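Local coordinates for protein AvtR (Acidianus filamentous virus 6, PDB 4HV0) that probably binds DNA and regulates transcription, as a viral regulator built on the ribbon-helix-helix fold, at residues E7-F12 with T87-L92; K18-S23 with I28-K33; G52-I55 with K60-Y63. All blocks are in the same frame, centred on the assembly; numbering follows the deposited sequence.

Interaction 1. Residues E7-F12 with T87-L92; sequences EEVYEF and TLNRFL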
loop_
_atom_site.group_PDB
_atom_site.type_symbol
_atom_site.label_atom_id
_atom_site.label_comp_id
_atom_site.label_asym_id
_atom_site.label_seq_id
_atom_site.Cartn_x
_atom_site.Cartn_y
_atom_site.Cartn_z
ATOM N N GLU A 7 -4.001 5.361 9.550
ATOM C CA GLU A 7 -5.116 6.135 8.992
ATOM C C GLU A 7 -4.663 7.255 8.036
ATOM O O GLU A 7 -5.228 7.424 6.956
ATOM C CB GLU A 7 -5.935 6.706 10.143
ATOM C CG GLU A 7 -7.223 7.394 9.746
ATOM C CD GLU A 7 -8.100 7.682 10.945
ATOM O OE1 GLU A 7 -7.580 7.644 12.089
ATOM O OE2 GLU A 7 -9.308 7.931 10.740
ATOM N N GLU A 8 -3.650 8.016 8.424
ATOM C CA GLU A 8 -3.132 9.060 7.546
ATOM C C GLU A 8 -2.753 8.517 6.147
ATOM O O GLU A 8 -3.077 9.127 5.108
ATOM C CB GLU A 8 -1.951 9.764 8.195
ATOM C CG GLU A 8 -1.492 10.967 7.402
ATOM C CD GLU A 8 -0.409 11.773 8.102
ATOM O OE1 GLU A 8 0.090 11.336 9.169
ATOM O OE2 GLU A 8 -0.050 12.852 7.564
ATOM N N VAL A 9 -2.111 7.358 6.120
ATOM C CA VAL A 9 -1.728 6.750 4.867
ATOM C C VAL A 9 -2.961 6.334 4.071
ATOM O O VAL A 9 -3.032 6.549 2.841
ATOM C CB VAL A 9 -0.776 5.546 5.078
ATOM C CG1 VAL A 9 -0.582 4.775 3.780
ATOM C CG2 VAL A 9 0.563 6.017 5.603
ATOM N N TYR A 10 -3.933 5.738 4.754
ATOM C CA TYR A 10 -5.154 5.301 4.092
ATOM C C TYR A 10 -5.910 6.486 3.490
ATOM O O TYR A 10 -6.369 6.405 2.348
ATOM C CB TYR A 10 -6.053 4.559 5.055
ATOM C CG TYR A 10 -7.293 4.005 4.390
ATOM C CD1 TYR A 10 -7.221 2.881 3.574
ATOM C CD2 TYR A 10 -8.535 4.617 4.568
ATOM C CE1 TYR A 10 -8.352 2.374 2.954
ATOM C CE2 TYR A 10 -9.671 4.107 3.961
ATOM C CZ TYR A 10 -9.578 2.986 3.151
ATOM O OH TYR A 10 -10.702 2.482 2.542
ATOM N N GLU A 11 -6.018 7.593 4.234
ATOM C CA GLU A 11 -6.699 8.773 3.702
ATOM C C GLU A 11 -6.034 9.148 2.384
ATOM O O GLU A 11 -6.714 9.298 1.355
ATOM C CB GLU A 11 -6.681 9.974 4.673
ATOM C CG GLU A 11 -7.345 9.760 6.030
ATOM C CD GLU A 11 -8.727 9.119 5.970
ATOM O OE1 GLU A 11 -9.517 9.401 5.048
ATOM O OE2 GLU A 11 -9.038 8.304 6.867
ATOM N N PHE A 12 -4.709 9.264 2.417
ATOM C CA PHE A 12 -3.952 9.604 1.227
ATOM C C PHE A 12 -4.225 8.659 0.063
ATOM O O PHE A 12 -4.473 9.103 -1.040
ATOM C CB PHE A 12 -2.466 9.607 1.517
ATOM C CG PHE A 12 -1.634 9.699 0.276
ATOM C CD1 PHE A 12 -1.367 10.936 -0.302
ATOM C CD2 PHE A 12 -1.142 8.548 -0.341
ATOM C CE1 PHE A 12 -0.608 11.035 -1.456
ATOM C CE2 PHE A 12 -0.384 8.641 -1.504
ATOM C CZ PHE A 12 -0.119 9.889 -2.059
ATOM N N THR A 87 8.886 -1.270 6.683
ATOM C CA THR A 87 7.589 -1.819 6.539
ATOM C C THR A 87 7.029 -1.095 5.306
ATOM O O THR A 87 7.525 -0.051 4.858
ATOM C CB THR A 87 6.669 -1.505 7.735
ATOM O OG1 THR A 87 6.683 -0.107 7.938
ATOM C CG2 THR A 87 7.058 -2.175 9.004
ATOM N N LEU A 88 5.976 -1.663 4.753
ATOM C CA LEU A 88 5.326 -1.049 3.654
ATOM C C LEU A 88 4.688 0.265 4.124
ATOM O O LEU A 88 4.712 1.286 3.394
ATOM C CB LEU A 88 4.275 -1.980 3.110
ATOM C CG LEU A 88 3.534 -1.395 1.917
ATOM C CD1 LEU A 88 4.441 -0.778 0.897
ATOM C CD2 LEU A 88 2.796 -2.582 1.355
ATOM N N ASN A 89 4.109 0.244 5.322
ATOM C CA ASN A 89 3.404 1.429 5.837
ATOM C C ASN A 89 4.360 2.575 5.960
ATOM O O ASN A 89 4.050 3.670 5.575
ATOM C CB ASN A 89 2.770 1.199 7.221
ATOM C CG ASN A 89 2.110 2.472 7.802
ATOM O OD1 ASN A 89 1.008 2.847 7.415
ATOM N ND2 ASN A 89 2.767 3.114 8.723
ATOM N N ARG A 90 5.529 2.325 6.535
ATOM C CA ARG A 90 6.474 3.390 6.704
ATOM C C ARG A 90 6.990 3.888 5.324
ATOM O O ARG A 90 7.175 5.082 5.148
ATOM C CB ARG A 90 7.650 2.960 7.555
ATOM C CG ARG A 90 8.575 4.124 7.940
ATOM C CD ARG A 90 9.737 3.566 8.720
ATOM N NE ARG A 90 10.977 3.757 7.967
ATOM C CZ ARG A 90 11.981 2.896 7.879
ATOM N NH1 ARG A 90 11.947 1.744 8.498
ATOM N NH2 ARG A 90 13.031 3.204 7.164
ATOM N N PHE A 91 7.181 2.977 4.371
ATOM C CA PHE A 91 7.587 3.357 3.036
ATOM C C PHE A 91 6.548 4.286 2.394
ATOM O O PHE A 91 6.883 5.363 1.950
ATOM C CB PHE A 91 7.791 2.078 2.227
ATOM C CG PHE A 91 8.021 2.274 0.777
ATOM C CD1 PHE A 91 9.291 2.435 0.285
ATOM C CD2 PHE A 91 6.972 2.166 -0.110
ATOM C CE1 PHE A 91 9.500 2.573 -1.074
ATOM C CE2 PHE A 91 7.169 2.281 -1.472
ATOM C CZ PHE A 91 8.430 2.490 -1.956
ATOM N N LEU A 92 5.283 3.897 2.420
ATOM C CA LEU A 92 4.217 4.764 1.908
ATOM C C LEU A 92 4.113 6.083 2.683
ATOM O O LEU A 92 3.865 7.125 2.099
ATOM C CB LEU A 92 2.866 4.063 1.970
ATOM C CG LEU A 92 2.709 2.811 1.134
ATOM C CD1 LEU A 92 1.491 2.049 1.599
ATOM C CD2 LEU A 92 2.569 3.207 -0.332
#
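Val9, near the start of helix 7-19, points its two methyls at Asn89 and Leu92 on the first turns of helix 88-97. Its CA is 6.9 Å from Leu92 CA, and these are the nearest CA atoms of the two segments. Followed outward from CB, the valine meets a different neighbour on each branch. CB itself lies 4.0 Å from Asn89 OD1, and CG2, the branch beside the backbone N, comes closer to the same oxygen, 3.7 Å away. The other branch is turned anti to the backbone N (chi1 170°), which carries CG1 to Leu92: it touches the leucine near its root, 4.0 Å from Leu92 CB, and the methyl Leu92 CD1 is 4.1 Å from Val9 CG1. The valine and leucine side chains meet nearly at right angles. Asn89 approaches differently: its CA-CB bond runs past the opposing helix, but CG is anti to the backbone N (chi1 176°) and the amide end swings back to Val9. The amide oxygen accepts a hydrogen bond from the backbone N of Glu6, at the junction of strand 3-6 and helix 7-19. Thr87 is the N-cap of helix 88-97, its OG1 accepting from Arg90 N at 3.0 Å with an N-H...O angle of 159°. Lys93 also borders Val9, and Leu92 also packs on Ile31 of helix 24-36. Phe12, one turn after Val9, reaches the same helix further along, at Met95 and Ile96. The contact thus joins the first helix of the ribbon-helix-helix region to helix 88-97. Across these segments the touch is dispersive, methyl against methylene and amide, while the one polar atom involved, Asn89 OD1, has its hydrogen bond with the neighbouring Glu6, so that a buried apolar patch is bordered by a satisfied amide oxygen.

Interaction 2. Residues K18-S23 with I28-K33; sequences KEEGTS and IRKILK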
loop_
_atom_site.group_PDB
_atom_site.type_symbol
_atom_site.label_atom_id
_atom_site.label_comp_id
_atom_site.label_asym_id
_atom_site.label_seq_id
_atom_site.Cartn_x
_atom_site.Cartn_y
_atom_site.Cartn_z
ATOM N N LYS A 18 -9.886 7.938 -5.479
ATOM C CA LYS A 18 -10.970 8.761 -6.021
ATOM C C LYS A 18 -10.503 9.713 -7.150
ATOM O O LYS A 18 -11.070 9.676 -8.242
ATOM C CB LYS A 18 -11.671 9.533 -4.897
ATOM C CG LYS A 18 -12.723 8.692 -4.179
ATOM C CD LYS A 18 -13.168 9.287 -2.850
ATOM C CE LYS A 18 -14.064 8.299 -2.109
ATOM N NZ LYS A 18 -14.488 8.763 -0.759
ATOM N N GLU A 19 -9.465 10.522 -6.892
ATOM C CA GLU A 19 -8.852 11.437 -7.901
ATOM C C GLU A 19 -8.681 10.761 -9.255
ATOM O O GLU A 19 -8.946 11.349 -10.303
ATOM C CB GLU A 19 -7.460 11.947 -7.466
ATOM C CG GLU A 19 -7.455 13.274 -6.715
ATOM C CD GLU A 19 -6.062 13.739 -6.297
ATOM O OE1 GLU A 19 -5.042 13.029 -6.539
ATOM O OE2 GLU A 19 -5.984 14.837 -5.695
ATOM N N GLU A 20 -8.232 9.517 -9.220
ATOM C CA GLU A 20 -8.121 8.673 -10.389
ATOM C C GLU A 20 -9.316 7.765 -10.224
ATOM O O GLU A 20 -9.758 7.534 -9.122
ATOM C CB GLU A 20 -6.800 7.892 -10.329
ATOM C CG GLU A 20 -5.644 8.704 -9.710
ATOM C CD GLU A 20 -4.254 8.172 -10.015
ATOM O OE1 GLU A 20 -4.126 6.973 -10.361
ATOM O OE2 GLU A 20 -3.288 8.971 -9.900
ATOM N N GLY A 21 -9.870 7.252 -11.297
ATOM C CA GLY A 21 -11.102 6.477 -11.164
ATOM C C GLY A 21 -10.872 5.031 -10.773
ATOM O O GLY A 21 -11.202 4.137 -11.539
ATOM N N THR A 22 -10.344 4.788 -9.574
ATOM C CA THR A 22 -9.880 3.439 -9.213
ATOM C C THR A 22 -10.029 3.161 -7.737
ATOM O O THR A 22 -10.364 4.044 -6.953
ATOM C CB THR A 22 -8.384 3.263 -9.541
ATOM O OG1 THR A 22 -7.704 4.491 -9.229
ATOM C CG2 THR A 22 -8.177 2.870 -11.019
ATOM N N SER A 23 -9.738 1.925 -7.359
ATOM C CA SER A 23 -9.752 1.528 -5.959
ATOM C C SER A 23 -8.441 1.854 -5.219
ATOM O O SER A 23 -7.449 2.222 -5.835
ATOM C CB SER A 23 -10.031 0.044 -5.890
ATOM O OG SER A 23 -9.007 -0.649 -6.564
ATOM N N ILE A 28 -2.177 1.241 -4.578
ATOM C CA ILE A 28 -1.048 0.510 -3.984
ATOM C C ILE A 28 -0.292 -0.276 -5.045
ATOM O O ILE A 28 0.929 -0.155 -5.117
ATOM C CB ILE A 28 -1.501 -0.457 -2.884
ATOM C CG1 ILE A 28 -1.937 0.318 -1.659
ATOM C CG2 ILE A 28 -0.427 -1.467 -2.523
ATOM C CD1 ILE A 28 -2.753 -0.573 -0.743
ATOM N N ARG A 29 -1.001 -1.034 -5.895
ATOM C CA ARG A 29 -0.356 -1.743 -7.009
ATOM C C ARG A 29 0.432 -0.823 -7.925
ATOM O O ARG A 29 1.552 -1.155 -8.302
ATOM C CB ARG A 29 -1.314 -2.568 -7.827
ATOM C CG ARG A 29 -1.594 -3.907 -7.188
ATOM C CD ARG A 29 -2.173 -4.905 -8.182
ATOM N NE ARG A 29 -3.477 -4.472 -8.662
ATOM C CZ ARG A 29 -4.622 -4.589 -7.983
ATOM N NH1 ARG A 29 -4.656 -5.140 -6.766
ATOM N NH2 ARG A 29 -5.750 -4.139 -8.527
ATOM N N LYS A 30 -0.086 0.361 -8.215
ATOM C CA LYS A 30 0.646 1.287 -9.073
ATOM C C LYS A 30 1.933 1.765 -8.394
ATOM O O LYS A 30 2.996 1.781 -9.023
ATOM C CB LYS A 30 -0.246 2.457 -9.500
ATOM C CG LYS A 30 0.378 3.393 -10.532
ATOM C CD LYS A 30 -0.683 4.045 -11.420
ATOM C CE LYS A 30 -0.168 5.273 -12.175
ATOM N NZ LYS A 30 -0.420 6.576 -11.494
ATOM N N ILE A 31 1.857 2.113 -7.105
ATOM C CA ILE A 31 3.047 2.533 -6.350
ATOM C C ILE A 31 4.070 1.394 -6.314
ATOM O O ILE A 31 5.247 1.606 -6.624
ATOM C CB ILE A 31 2.694 2.930 -4.919
ATOM C CG1 ILE A 31 1.897 4.203 -4.933
ATOM C CG2 ILE A 31 3.972 3.151 -4.066
ATOM C CD1 ILE A 31 1.124 4.397 -3.656
ATOM N N LEU A 32 3.616 0.179 -6.006
ATOM C CA LEU A 32 4.532 -0.978 -6.022
ATOM C C LEU A 32 5.160 -1.226 -7.400
ATOM O O LEU A 32 6.328 -1.570 -7.477
ATOM C CB LEU A 32 3.873 -2.247 -5.523
ATOM C CG LEU A 32 3.340 -2.144 -4.069
ATOM C CD1 LEU A 32 2.729 -3.462 -3.613
ATOM C CD2 LEU A 32 4.353 -1.626 -3.048
ATOM N N LYS A 33 4.399 -1.080 -8.474
ATOM C CA LYS A 33 4.963 -1.295 -9.829
ATOM C C LYS A 33 6.014 -0.250 -10.140
ATOM O O LYS A 33 7.098 -0.582 -10.578
ATOM C CB LYS A 33 3.874 -1.310 -10.909
ATOM C CG LYS A 33 3.064 -2.603 -10.899
ATOM C CD LYS A 33 1.657 -2.306 -11.363
ATOM C CE LYS A 33 1.209 -3.295 -12.430
ATOM N NZ LYS A 33 -0.069 -2.879 -13.076
#
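Lys30 turns CG away from its backbone N (chi1 -173°) and bends only at its far end (chi4 -94°), while Glu20 stretches its chain beyond CG (chi2 -162°); together these torsions bring the ammonium group toward the carboxylate across the turn between two helices. The pair is a long salt bridge, with Lys30 NZ 3.9 Å from Glu20 OE1. The second oxygen is scarcely farther, Glu20 OE2 lying 4.1 Å from Lys30 NZ, so the ammonium group lies off the end of the carboxylate, near both oxygens and closely held by neither, and the attraction is probably a modest electrostatic one at the surface. The two side chains cross at a slant. Glu20 is the first residue to leave the helical conformation after helix 7-19. Ser23 then starts the next helix as its N-cap, OG accepting from the backbone N of Ala26. The turn joins the two helices of the ribbon-helix-helix region, consistent with the CopG family. On other sides of helix 24-36, Ile28 and Ile31 pack on Leu13 of helix 7-19, Leu32 on Leu88 and Ile31 on Met95 of helix 88-97, and Arg29 on the loop residues Thr42 and Leu69.

Interaction 3. Residues G52-I55 with K60-Y63; sequences GSYI and KKYY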
loop_
_atom_site.group_PDB
_atom_site.type_symbol
_atom_site.label_atom_id
_atom_site.label_comp_id
_atom_site.label_asym_id
_atom_site.label_seq_id
_atom_site.Cartn_x
_atom_site.Cartn_y
_atom_site.Cartn_z
ATOM N N GLY A 52 -13.104 -0.098 2.586
ATOM C CA GLY A 52 -11.919 -0.339 3.448
ATOM C C GLY A 52 -12.185 -0.545 4.942
ATOM O O GLY A 52 -12.583 0.397 5.630
ATOM N N SER A 53 -11.920 -1.758 5.447
ATOM C CA SER A 53 -12.124 -2.135 6.857
ATOM C C SER A 53 -10.883 -1.949 7.752
ATOM O O SER A 53 -9.760 -1.919 7.254
ATOM C CB SER A 53 -12.486 -3.612 6.920
ATOM O OG SER A 53 -11.315 -4.383 6.659
ATOM N N TYR A 54 -11.082 -1.901 9.075
ATOM C CA TYR A 54 -10.006 -1.567 10.018
ATOM C C TYR A 54 -10.102 -2.219 11.399
ATOM O O TYR A 54 -11.044 -2.922 11.690
ATOM C CB TYR A 54 -9.984 -0.065 10.227
ATOM C CG TYR A 54 -11.293 0.502 10.728
ATOM C CD1 TYR A 54 -11.801 0.183 12.001
ATOM C CD2 TYR A 54 -12.015 1.376 9.931
ATOM C CE1 TYR A 54 -12.999 0.726 12.440
ATOM C CE2 TYR A 54 -13.205 1.933 10.360
ATOM C CZ TYR A 54 -13.697 1.608 11.607
ATOM O OH TYR A 54 -14.889 2.164 12.009
ATOM N N ILE A 55 -9.098 -1.969 12.244
ATOM C CA ILE A 55 -9.163 -2.326 13.647
ATOM C C ILE A 55 -8.713 -1.145 14.468
ATOM O O ILE A 55 -7.959 -0.311 13.982
ATOM C CB ILE A 55 -8.364 -3.588 13.979
ATOM C CG1 ILE A 55 -6.883 -3.357 13.829
ATOM C CG2 ILE A 55 -8.788 -4.745 13.073
ATOM C CD1 ILE A 55 -6.076 -4.567 14.247
ATOM N N LYS A 60 -6.574 4.221 17.898
ATOM C CA LYS A 60 -6.169 4.531 16.538
ATOM C C LYS A 60 -6.654 3.470 15.598
ATOM O O LYS A 60 -6.627 2.290 15.904
ATOM C CB LYS A 60 -4.652 4.653 16.441
ATOM C CG LYS A 60 -4.109 5.895 17.125
ATOM C CD LYS A 60 -2.740 5.656 17.749
ATOM C CE LYS A 60 -2.418 6.705 18.816
ATOM N NZ LYS A 60 -1.558 6.141 19.897
ATOM N N LYS A 61 -7.107 3.900 14.435
ATOM C CA LYS A 61 -7.538 2.990 13.379
ATOM C C LYS A 61 -6.347 2.534 12.559
ATOM O O LYS A 61 -5.461 3.328 12.267
ATOM C CB LYS A 61 -8.496 3.680 12.421
ATOM C CG LYS A 61 -9.856 4.067 12.967
ATOM C CD LYS A 61 -10.811 4.092 11.780
ATOM C CE LYS A 61 -12.121 4.816 12.021
ATOM N NZ LYS A 61 -12.591 5.426 10.746
ATOM N N TYR A 62 -6.359 1.263 12.170
ATOM C CA TYR A 62 -5.349 0.665 11.314
ATOM C C TYR A 62 -6.076 -0.118 10.218
ATOM O O TYR A 62 -6.760 -1.098 10.493
ATOM C CB TYR A 62 -4.444 -0.286 12.130
ATOM C CG TYR A 62 -3.594 0.410 13.163
ATOM C CD1 TYR A 62 -2.358 0.951 12.828
ATOM C CD2 TYR A 62 -4.033 0.557 14.471
ATOM C CE1 TYR A 62 -1.579 1.605 13.764
ATOM C CE2 TYR A 62 -3.247 1.202 15.428
ATOM C CZ TYR A 62 -2.022 1.717 15.067
ATOM O OH TYR A 62 -1.248 2.357 16.014
ATOM N N TYR A 63 -5.938 0.310 8.970
ATOM C CA TYR A 63 -6.721 -0.277 7.885
ATOM C C TYR A 63 -6.039 -1.509 7.325
ATOM O O TYR A 63 -4.853 -1.514 7.103
ATOM C CB TYR A 63 -6.982 0.763 6.806
ATOM C CG TYR A 63 -7.907 1.875 7.266
ATOM C CD1 TYR A 63 -9.258 1.894 6.903
ATOM C CD2 TYR A 63 -7.427 2.904 8.073
ATOM C CE1 TYR A 63 -10.093 2.919 7.329
ATOM C CE2 TYR A 63 -8.251 3.930 8.500
ATOM C CZ TYR A 63 -9.581 3.935 8.131
ATOM O OH TYR A 63 -10.391 4.968 8.562
#
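Tyr54 and Lys61 touch over a flat face: Lys61 CD sits 3.5 Å from the centroid of the Tyr54 ring, 14° off its normal, and Lys61 CE follows toward the hydroxyl end, 3.5 Å from Tyr54 CE2. At its edge the same ring meets Tyr63, with Tyr54 CD2 3.6 Å from Tyr63 CE1. The two tyrosines point the same way and form an offset edge-to-face pair, centroids 5.4 Å apart and planes at 78°, in which Tyr54 offers its edge and Tyr63 its face. Tyr54 CB adds a CH-pi contact over that face. Chi1 of 57°, with CG between backbone N and carbonyl carbon, sets the Tyr54 ring beside both partners. Behind the side chains lies an antiparallel beta hairpin: Tyr54 and Tyr63 are a non-hydrogen-bonded pair, and Ile55 and Tyr62 the hydrogen-bonded pair next to it. The bonds are Ile55 N to Tyr62 O at 3.0 Å and Tyr62 N to Ile55 O at 2.9 Å. On the face carrying Ile55 and Tyr62, Ile55 CG1 rests against Tyr62 CB. Farther out, Lys61 NZ donates to Tyr63 OH at 3.1 Å, tying the lysine over Tyr54 to the neighbouring ring. Tyr63 is stacked in turn on Tyr10 of helix 7-19, where Glu7 and Glu11 also touch it, and its backbone bonds to Val5 of strand 3-6.

From the N terminus, strand 3-6 leads into helix 7-19, whose first turns meet their partner 75 residues later. The chain first closes interaction 2, a short loop across the turn between helices 7-19 and 24-36. It then closes interaction 3 at the hairpin of strands 54-57 and 60-65, and finally interaction 1, when 87-92 returns to 7-12. Interactions 2 and 3 thus follow in series, both within the long loop of interaction 1, and none cross. Interaction 1 touches both, through helix 88-97 against helix 24-36 and through helix 7-19 against the hairpin, so the helices and the sheet are tied together. Interactions 2 and 3 stay about 8 Å apart at their nearest atoms.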